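Local coordinates for protein polyketide biosynthesis 3-hydroxy-3-methylglutaryl-ACP synthase PksG (Bacillus subtilis, PDB 4YXQ) that catalyses the aldol condensation of an acetyl group carried on an acyl carrier protein with a beta-ketothioester polyketide intermediate during biosynthesis of the antibiotic bacillaene, at residues A[5-10]-A[178-183]; A[241-246]-A[318-323]; A[368-373]-A[389-394]. All coordinates share one frame; numbering follows the deposited sequence.

The three contacts illustrate how the chemistry of a contact follows its place in a fold. Interactions 1 and 2 belong to the same mixed sheet, their centres about 17 Å apart: interaction 1 is a buried junction between an inner strand and the end and following loop of its neighbour, whereas interaction 2, only partly buried, lies at the outermost strand within this chain. Both are knit by backbone hydrogen bonds, each supplemented by a side-chain acceptor, a carboxylate in 5-10/178-183 and an amide in 241-246/318-323. Interaction 3 is centred about 37 and 43 Å from interactions 1 and 2, on the other side of the chain's centre. There a helix meets a loop through small, mostly apolar van der Waals touches without any hydrogen bond.

Interaction 1: residues A[5-10]-A[178-183]; sequences GIEAMN and GENPEV
E7 reaches back over G178 to meet the turn that follows it, a case of one carboxylate tying a loop to a strand. Its CB starts off away from the turn, but CG stands beside the backbone N (chi1 -56°) and the extended chain then returns. CG passes 3.7 Å from G178 N, and CD lies 3.6 Å from G178 CA, where no side chain intervenes. At the tip, OE2 accepts a nearly straight bond from N180 N (2.8 Å, 168° at the hydrogen), met on its anti side and 21° out of the carboxylate plane. OE1 forms a salt bridge with K137.

At the start of the contact, G5 and G178 make an antiparallel hydrogen-bonded pair, with G178 N 2.9 Å from G5 O. P181, centre of an inverse gamma turn, rests its CB 3.3 Å from G5 C, and V183 N bonds to I6 O at 3.3 Å. The side chains of I6 and V183 cross at about a right angle, their CG2 methyls in contact. E7 and A8 both face L176 in a classic beta bulge. With a lysine at one oxygen and a backbone amide at the other, the buried carboxylate is probably held ionised.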
loop_
_atom_site.group_PDB
_atom_site.type_symbol
_atom_site.label_atom_id
_atom_site.label_comp_id
_atom_site.label_asym_id
_atom_site.label_seq_id
_atom_site.Cartn_x
_atom_site.Cartn_y
_atom_site.Cartn_z
ATOM N N GLY A 5 -19.962 3.866 -0.639
ATOM C CA GLY A 5 -19.542 3.481 0.698
ATOM C C GLY A 5 -19.727 2.013 0.967
ATOM O O GLY A 5 -19.702 1.185 0.063
ATOM N N ILE A 6 -19.989 1.696 2.220
ATOM C CA ILE A 6 -20.001 0.327 2.657
ATOM C C ILE A 6 -21.353 -0.283 2.353
ATOM O O ILE A 6 -22.369 0.249 2.767
ATOM C CB ILE A 6 -19.749 0.242 4.166
ATOM C CG1 ILE A 6 -18.454 0.991 4.531
ATOM C CG2 ILE A 6 -19.707 -1.207 4.584
ATOM C CD1 ILE A 6 -18.050 0.864 5.976
ATOM N N GLU A 7 -21.356 -1.366 1.579
ATOM C CA GLU A 7 -22.552 -2.139 1.304
ATOM C C GLU A 7 -22.638 -3.268 2.285
ATOM O O GLU A 7 -23.712 -3.724 2.596
ATOM C CB GLU A 7 -22.546 -2.687 -0.132
ATOM C CG GLU A 7 -22.374 -1.599 -1.173
ATOM C CD GLU A 7 -22.793 -2.009 -2.596
ATOM O OE1 GLU A 7 -22.735 -3.215 -2.936
ATOM O OE2 GLU A 7 -23.113 -1.087 -3.386
ATOM N N ALA A 8 -21.503 -3.716 2.790
ATOM C CA ALA A 8 -21.467 -4.762 3.820
ATOM C C ALA A 8 -20.095 -4.821 4.453
ATOM O O ALA A 8 -19.114 -4.438 3.849
ATOM C CB ALA A 8 -21.772 -6.108 3.210
ATOM N N MET A 9 -20.048 -5.371 5.651
ATOM C CA MET A 9 -18.887 -5.302 6.481
ATOM C C MET A 9 -18.931 -6.436 7.494
ATOM O O MET A 9 -19.961 -6.668 8.123
ATOM C CB MET A 9 -18.910 -3.968 7.186
ATOM C CG MET A 9 -17.828 -3.719 8.203
ATOM S SD MET A 9 -18.100 -2.062 8.884
ATOM C CE MET A 9 -16.413 -1.821 9.336
ATOM N N ASN A 10 -17.817 -7.133 7.672
ATOM C CA ASN A 10 -17.806 -8.214 8.613
ATOM C C ASN A 10 -16.464 -8.369 9.267
ATOM O O ASN A 10 -15.441 -7.994 8.711
ATOM C CB ASN A 10 -18.218 -9.500 7.921
ATOM C CG ASN A 10 -18.303 -10.692 8.871
ATOM O OD1 ASN A 10 -18.881 -10.609 9.944
ATOM N ND2 ASN A 10 -17.666 -11.773 8.501
ATOM N N GLY A 178 -19.312 0.023 -2.514
ATOM C CA GLY A 178 -20.064 0.106 -3.759
ATOM C C GLY A 178 -21.072 1.236 -3.808
ATOM O O GLY A 178 -21.091 2.114 -2.933
ATOM N N GLU A 179 -21.943 1.164 -4.810
ATOM C CA GLU A 179 -22.832 2.273 -5.189
ATOM C C GLU A 179 -24.176 2.341 -4.446
ATOM O O GLU A 179 -24.884 3.321 -4.611
ATOM C CB GLU A 179 -23.067 2.245 -6.718
ATOM C CG GLU A 179 -21.780 2.459 -7.494
ATOM C CD GLU A 179 -21.939 2.516 -9.007
ATOM O OE1 GLU A 179 -23.093 2.469 -9.508
ATOM O OE2 GLU A 179 -20.896 2.610 -9.697
ATOM N N ASN A 180 -24.518 1.311 -3.647
ATOM C CA ASN A 180 -25.733 1.307 -2.782
ATOM C C ASN A 180 -25.375 1.061 -1.325
ATOM O O ASN A 180 -25.734 0.055 -0.724
ATOM C CB ASN A 180 -26.728 0.265 -3.246
ATOM C CG ASN A 180 -27.278 0.581 -4.615
ATOM O OD1 ASN A 180 -28.155 1.453 -4.772
ATOM N ND2 ASN A 180 -26.754 -0.109 -5.631
ATOM N N PRO A 181 -24.660 1.997 -0.737
ATOM C CA PRO A 181 -24.147 1.729 0.588
ATOM C C PRO A 181 -25.159 1.978 1.703
ATOM O O PRO A 181 -25.123 3.018 2.338
ATOM C CB PRO A 181 -22.960 2.692 0.675
ATOM C CG PRO A 181 -23.413 3.852 -0.118
ATOM C CD PRO A 181 -24.217 3.291 -1.251
ATOM N N GLU A 182 -26.021 1.006 1.971
ATOM C CA GLU A 182 -26.952 1.134 3.082
ATOM C C GLU A 182 -26.274 1.099 4.435
ATOM O O GLU A 182 -26.817 1.669 5.387
ATOM C CB GLU A 182 -28.048 0.064 3.038
ATOM C CG GLU A 182 -29.119 0.265 1.962
ATOM C CD GLU A 182 -29.908 1.586 2.083
ATOM O OE1 GLU A 182 -30.327 1.970 3.217
ATOM O OE2 GLU A 182 -30.116 2.231 1.023
ATOM N N VAL A 183 -25.100 0.478 4.573
ATOM C CA VAL A 183 -24.528 0.385 5.936
ATOM C C VAL A 183 -23.651 1.571 6.351
ATOM O O VAL A 183 -23.555 1.894 7.537
ATOM C CB VAL A 183 -23.890 -0.992 6.308
ATOM C CG1 VAL A 183 -24.279 -2.075 5.327
ATOM C CG2 VAL A 183 -22.392 -0.916 6.456
#

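Interaction 2: residues A[241-246]-A[318-323]; sequences QDTFQY and PKRIGC
Q245 lays its CB and CG across the aliphatic part of K319 at about a right angle, with Q245 CG 3.8 Å from K319 CD. A bend at chi2 (67°) turns the amide back toward the strand, and OE1 takes a nearly straight bond from R320 N (2.9 Å, 169°), the donor tilted 29° from the carbonyl plane. In the other direction Q245 N gives its hydrogen to R320 O, also at 2.9 Å, so one residue both donates to and accepts from R320; Y246 N adds a weak bond to the same oxygen.

Two further side chains of the loop meet R320: T243 runs alongside it, CG2 4.0 Å from R320 CD, while F244 slants past, CD1 3.9 Å from R320 CG and also close to G322 N. The guanidinium beyond forms a salt bridge with D187, and both Y246 OH and K319 NZ bond to the backbone of R314. Y246 O accepts a hydrogen bond from G322 N at 3.1 Å and a CA-H...O contact from I321. Y246 and I321 form a parallel bridge, away from the active site, that opens strand 246-249, the outermost strand within this chain of the mixed sheet of this thiolase-fold enzyme.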
loop_
_atom_site.group_PDB
_atom_site.type_symbol
_atom_site.label_atom_id
_atom_site.label_comp_id
_atom_site.label_asym_id
_atom_site.label_seq_id
_atom_site.Cartn_x
_atom_site.Cartn_y
_atom_site.Cartn_z
ATOM N N GLN A 241 -20.379 18.007 18.192
ATOM C CA GLN A 241 -21.349 17.551 19.187
ATOM C C GLN A 241 -22.679 17.184 18.509
ATOM O O GLN A 241 -23.207 16.111 18.727
ATOM C CB GLN A 241 -21.510 18.668 20.239
ATOM C CG GLN A 241 -22.699 18.548 21.184
ATOM C CD GLN A 241 -22.538 17.437 22.208
ATOM O OE1 GLN A 241 -22.770 16.252 21.912
ATOM N NE2 GLN A 241 -22.170 17.818 23.431
ATOM N N ASP A 242 -23.192 18.069 17.668
ATOM C CA ASP A 242 -24.533 17.932 17.106
ATOM C C ASP A 242 -24.549 17.217 15.779
ATOM O O ASP A 242 -25.552 16.608 15.436
ATOM C CB ASP A 242 -25.179 19.326 16.871
ATOM C CG ASP A 242 -25.070 20.258 18.088
ATOM O OD1 ASP A 242 -25.268 19.794 19.233
ATOM O OD2 ASP A 242 -24.801 21.458 17.888
ATOM N N THR A 243 -23.476 17.351 14.996
ATOM C CA THR A 243 -23.444 16.820 13.627
ATOM C C THR A 243 -23.412 15.281 13.619
ATOM O O THR A 243 -23.958 14.655 12.702
ATOM C CB THR A 243 -22.219 17.355 12.858
ATOM O OG1 THR A 243 -22.229 18.780 12.901
ATOM C CG2 THR A 243 -22.229 16.907 11.403
ATOM N N PHE A 244 -22.774 14.701 14.646
ATOM C CA PHE A 244 -22.508 13.265 14.741
ATOM C C PHE A 244 -23.300 12.627 15.865
ATOM O O PHE A 244 -23.130 12.980 17.031
ATOM C CB PHE A 244 -21.004 13.018 14.923
ATOM C CG PHE A 244 -20.198 13.795 13.955
ATOM C CD1 PHE A 244 -20.180 13.439 12.626
ATOM C CD2 PHE A 244 -19.564 14.963 14.337
ATOM C CE1 PHE A 244 -19.476 14.196 11.701
ATOM C CE2 PHE A 244 -18.844 15.708 13.426
ATOM C CZ PHE A 244 -18.806 15.341 12.112
ATOM N N GLN A 245 -24.148 11.671 15.492
ATOM C CA GLN A 245 -24.940 10.945 16.471
ATOM C C GLN A 245 -24.108 9.861 17.123
ATOM O O GLN A 245 -24.337 9.538 18.266
ATOM C CB GLN A 245 -26.187 10.346 15.827
ATOM C CG GLN A 245 -27.287 11.360 15.506
ATOM C CD GLN A 245 -26.894 12.338 14.417
ATOM O OE1 GLN A 245 -26.881 12.013 13.223
ATOM N NE2 GLN A 245 -26.555 13.547 14.822
ATOM N N TYR A 246 -23.143 9.292 16.409
ATOM C CA TYR A 246 -22.095 8.480 17.073
ATOM C C TYR A 246 -20.730 8.897 16.545
ATOM O O TYR A 246 -20.630 9.529 15.492
ATOM C CB TYR A 246 -22.317 6.961 16.867
ATOM C CG TYR A 246 -23.658 6.463 17.336
ATOM C CD1 TYR A 246 -23.848 5.990 18.625
ATOM C CD2 TYR A 246 -24.745 6.447 16.481
ATOM C CE1 TYR A 246 -25.089 5.532 19.058
ATOM C CE2 TYR A 246 -25.992 5.977 16.900
ATOM C CZ TYR A 246 -26.154 5.524 18.186
ATOM O OH TYR A 246 -27.391 5.090 18.595
ATOM N N PRO A 318 -32.040 7.251 10.086
ATOM C CA PRO A 318 -30.644 7.405 9.682
ATOM C C PRO A 318 -29.853 8.324 10.597
ATOM O O PRO A 318 -30.278 9.450 10.876
ATOM C CB PRO A 318 -30.742 8.016 8.276
ATOM C CG PRO A 318 -32.115 7.697 7.801
ATOM C CD PRO A 318 -32.970 7.690 9.030
ATOM N N LYS A 319 -28.687 7.854 11.023
ATOM C CA LYS A 319 -27.785 8.617 11.881
ATOM C C LYS A 319 -26.457 8.871 11.133
ATOM O O LYS A 319 -26.003 8.023 10.362
ATOM C CB LYS A 319 -27.491 7.825 13.166
ATOM C CG LYS A 319 -28.701 7.304 13.956
ATOM C CD LYS A 319 -29.519 8.414 14.606
ATOM C CE LYS A 319 -30.606 7.880 15.538
ATOM N NZ LYS A 319 -30.085 7.200 16.772
ATOM N N ARG A 320 -25.823 10.004 11.411
ATOM C CA ARG A 320 -24.483 10.281 10.935
ATOM C C ARG A 320 -23.371 9.843 11.940
ATOM O O ARG A 320 -23.440 10.151 13.125
ATOM C CB ARG A 320 -24.353 11.756 10.603
ATOM C CG ARG A 320 -22.948 12.149 10.143
ATOM C CD ARG A 320 -22.920 13.477 9.427
ATOM N NE ARG A 320 -23.233 13.331 8.018
ATOM C CZ ARG A 320 -24.340 13.769 7.430
ATOM N NH1 ARG A 320 -25.309 14.339 8.116
ATOM N NH2 ARG A 320 -24.516 13.563 6.126
ATOM N N ILE A 321 -22.366 9.112 11.467
ATOM C CA ILE A 321 -21.272 8.689 12.310
ATOM C C ILE A 321 -20.009 9.372 11.817
ATOM O O ILE A 321 -19.775 9.440 10.617
ATOM C CB ILE A 321 -21.070 7.170 12.247
ATOM C CG1 ILE A 321 -22.355 6.433 12.586
ATOM C CG2 ILE A 321 -19.976 6.705 13.201
ATOM C CD1 ILE A 321 -22.278 4.956 12.301
ATOM N N GLY A 322 -19.210 9.883 12.745
ATOM C CA GLY A 322 -17.915 10.484 12.427
ATOM C C GLY A 322 -16.816 9.512 12.801
ATOM O O GLY A 322 -16.853 8.948 13.873
ATOM N N CYS A 323 -15.834 9.327 11.915
ATOM C CA CYS A 323 -14.760 8.356 12.117
ATOM C C CYS A 323 -13.400 9.014 12.069
ATOM O O CYS A 323 -13.081 9.735 11.120
ATOM C CB CYS A 323 -14.775 7.310 11.018
ATOM S SG CYS A 323 -16.291 6.362 10.823
#

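Interaction 3: residues A[368-373]-A[389-394]; sequences ELLFKG and EMIPGI
M390 and I391 turn their side chains onto L369, L370 and G373, so that a loop containing a type I beta turn is packed against the last turns of helix 364-373. The example shows how a short connection can lie along a helix without a hydrogen bond between them: only about 206 Å² is buried on both sides of 368-373 and 389-394 together, and most of the touches are apolar.

Taken in order, the loop leads in with E389, whose N bonds to D387 OD1. M390 comes next, its CB directed at the helix. Here CG lies between the backbone N and the carbonyl carbon (chi1 70°), and after an extended step the chain bends at chi3 (-70°), which brings the terminal methyl onto the helix backbone. CE comes to 4.1 Å from G373 CA, where the glycine leaves room for it. I391 follows and makes the other half of the contact. Its CG1 stands beside the backbone N and the chain runs on extended to CD1, so the end of the side chain comes closer to the helix than its root would suggest. CG1 passes L369 CB at 4.5 Å, a loose touch, and CD1 reaches L370 CB at 4.0 Å. L370 itself also packs on L46 and L362, which joins the contact to neighbouring loops.

From I391 the chain folds back on itself. P392 and G393 form the corner of the turn, which I394 N closes by bonding to I391 O at 3.3 Å, while P392 O is bonded to Q396 NE2 farther along the loop. On the helix, L369 O accepts a weak bond from G373 N at 3.1 Å, and the same oxygen has M390 CE lying 4.0 Å away.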
loop_
_atom_site.group_PDB
_atom_site.type_symbol
_atom_site.label_atom_id
_atom_site.label_comp_id
_atom_site.label_asym_id
_atom_site.label_seq_id
_atom_site.Cartn_x
_atom_site.Cartn_y
_atom_site.Cartn_z
ATOM N N GLU A 368 0.989 -20.963 26.243
ATOM C CA GLU A 368 2.427 -21.221 26.162
ATOM C C GLU A 368 2.805 -22.132 24.981
ATOM O O GLU A 368 3.833 -21.913 24.353
ATOM C CB GLU A 368 2.961 -21.819 27.470
ATOM C CG GLU A 368 4.423 -21.498 27.720
ATOM C CD GLU A 368 4.641 -20.035 28.031
ATOM O OE1 GLU A 368 4.072 -19.542 29.032
ATOM O OE2 GLU A 368 5.357 -19.353 27.268
ATOM N N LEU A 369 1.994 -23.147 24.699
ATOM C CA LEU A 369 2.247 -24.033 23.559
ATOM C C LEU A 369 2.192 -23.263 22.244
ATOM O O LEU A 369 2.916 -23.572 21.301
ATOM C CB LEU A 369 1.217 -25.168 23.503
ATOM C CG LEU A 369 1.508 -26.436 24.313
ATOM C CD1 LEU A 369 0.246 -27.288 24.447
ATOM C CD2 LEU A 369 2.654 -27.244 23.693
ATOM N N LEU A 370 1.289 -22.288 22.199
ATOM C CA LEU A 370 1.053 -21.445 21.043
ATOM C C LEU A 370 2.239 -20.507 20.855
ATOM O O LEU A 370 2.779 -20.376 19.769
ATOM C CB LEU A 370 -0.235 -20.646 21.268
ATOM C CG LEU A 370 -0.837 -19.756 20.181
ATOM C CD1 LEU A 370 -2.243 -19.396 20.618
ATOM C CD2 LEU A 370 -0.030 -18.497 19.896
ATOM N N PHE A 371 2.613 -19.840 21.931
ATOM C CA PHE A 371 3.724 -18.908 21.928
ATOM C C PHE A 371 5.024 -19.572 21.457
ATOM O O PHE A 371 5.729 -19.031 20.604
ATOM C CB PHE A 371 3.867 -18.317 23.339
ATOM C CG PHE A 371 4.922 -17.259 23.460
ATOM C CD1 PHE A 371 4.574 -15.912 23.413
ATOM C CD2 PHE A 371 6.270 -17.610 23.616
ATOM C CE1 PHE A 371 5.546 -14.935 23.523
ATOM C CE2 PHE A 371 7.249 -16.637 23.717
ATOM C CZ PHE A 371 6.882 -15.292 23.677
ATOM N N LYS A 372 5.344 -20.731 22.013
ATOM C CA LYS A 372 6.555 -21.466 21.623
ATOM C C LYS A 372 6.445 -22.008 20.209
ATOM O O LYS A 372 7.461 -22.239 19.552
ATOM C CB LYS A 372 6.844 -22.601 22.616
ATOM C CG LYS A 372 6.861 -22.122 24.075
ATOM C CD LYS A 372 7.851 -22.853 24.982
ATOM C CE LYS A 372 8.105 -22.059 26.265
ATOM N NZ LYS A 372 9.475 -22.320 26.777
ATOM N N GLY A 373 5.206 -22.200 19.746
ATOM C CA GLY A 373 4.938 -22.635 18.376
ATOM C C GLY A 373 4.938 -21.516 17.327
ATOM O O GLY A 373 5.164 -21.772 16.150
ATOM N N GLU A 389 -3.608 -30.009 15.187
ATOM C CA GLU A 389 -3.898 -30.602 16.494
ATOM C C GLU A 389 -2.852 -30.244 17.537
ATOM O O GLU A 389 -2.803 -30.853 18.600
ATOM C CB GLU A 389 -4.005 -32.134 16.356
ATOM C CG GLU A 389 -5.038 -32.601 15.331
ATOM C CD GLU A 389 -6.391 -31.917 15.503
ATOM O OE1 GLU A 389 -7.093 -31.739 14.470
ATOM O OE2 GLU A 389 -6.729 -31.535 16.660
ATOM N N MET A 390 -2.022 -29.255 17.247
ATOM C CA MET A 390 -0.955 -28.884 18.173
ATOM C C MET A 390 -1.507 -28.396 19.516
ATOM O O MET A 390 -0.860 -28.549 20.539
ATOM C CB MET A 390 -0.054 -27.815 17.558
ATOM C CG MET A 390 -0.690 -26.440 17.409
ATOM S SD MET A 390 0.432 -25.287 16.563
ATOM C CE MET A 390 1.687 -25.072 17.827
ATOM N N ILE A 391 -2.692 -27.791 19.483
ATOM C CA ILE A 391 -3.501 -27.540 20.679
ATOM C C ILE A 391 -4.778 -28.341 20.485
ATOM O O ILE A 391 -5.740 -27.859 19.888
ATOM C CB ILE A 391 -3.807 -26.041 20.888
ATOM C CG1 ILE A 391 -2.498 -25.271 21.053
ATOM C CG2 ILE A 391 -4.696 -25.829 22.116
ATOM C CD1 ILE A 391 -2.644 -23.779 20.896
ATOM N N PRO A 392 -4.771 -29.589 20.968
ATOM C CA PRO A 392 -5.731 -30.631 20.592
ATOM C C PRO A 392 -7.193 -30.219 20.433
ATOM O O PRO A 392 -7.837 -30.638 19.475
ATOM C CB PRO A 392 -5.589 -31.642 21.728
ATOM C CG PRO A 392 -4.144 -31.554 22.095
ATOM C CD PRO A 392 -3.748 -30.113 21.899
ATOM N N GLY A 393 -7.723 -29.422 21.350
ATOM C CA GLY A 393 -9.169 -29.169 21.354
ATOM C C GLY A 393 -9.777 -28.258 20.279
ATOM O O GLY A 393 -10.986 -28.293 20.052
ATOM N N ILE A 394 -8.955 -27.463 19.601
ATOM C CA ILE A 394 -9.459 -26.255 18.965
ATOM C C ILE A 394 -10.260 -26.494 17.690
ATOM O O ILE A 394 -11.321 -25.901 17.519
ATOM C CB ILE A 394 -8.330 -25.233 18.698
ATOM C CG1 ILE A 394 -7.785 -24.709 20.021
ATOM C CG2 ILE A 394 -8.856 -24.062 17.898
ATOM C CD1 ILE A 394 -6.523 -23.890 19.894
#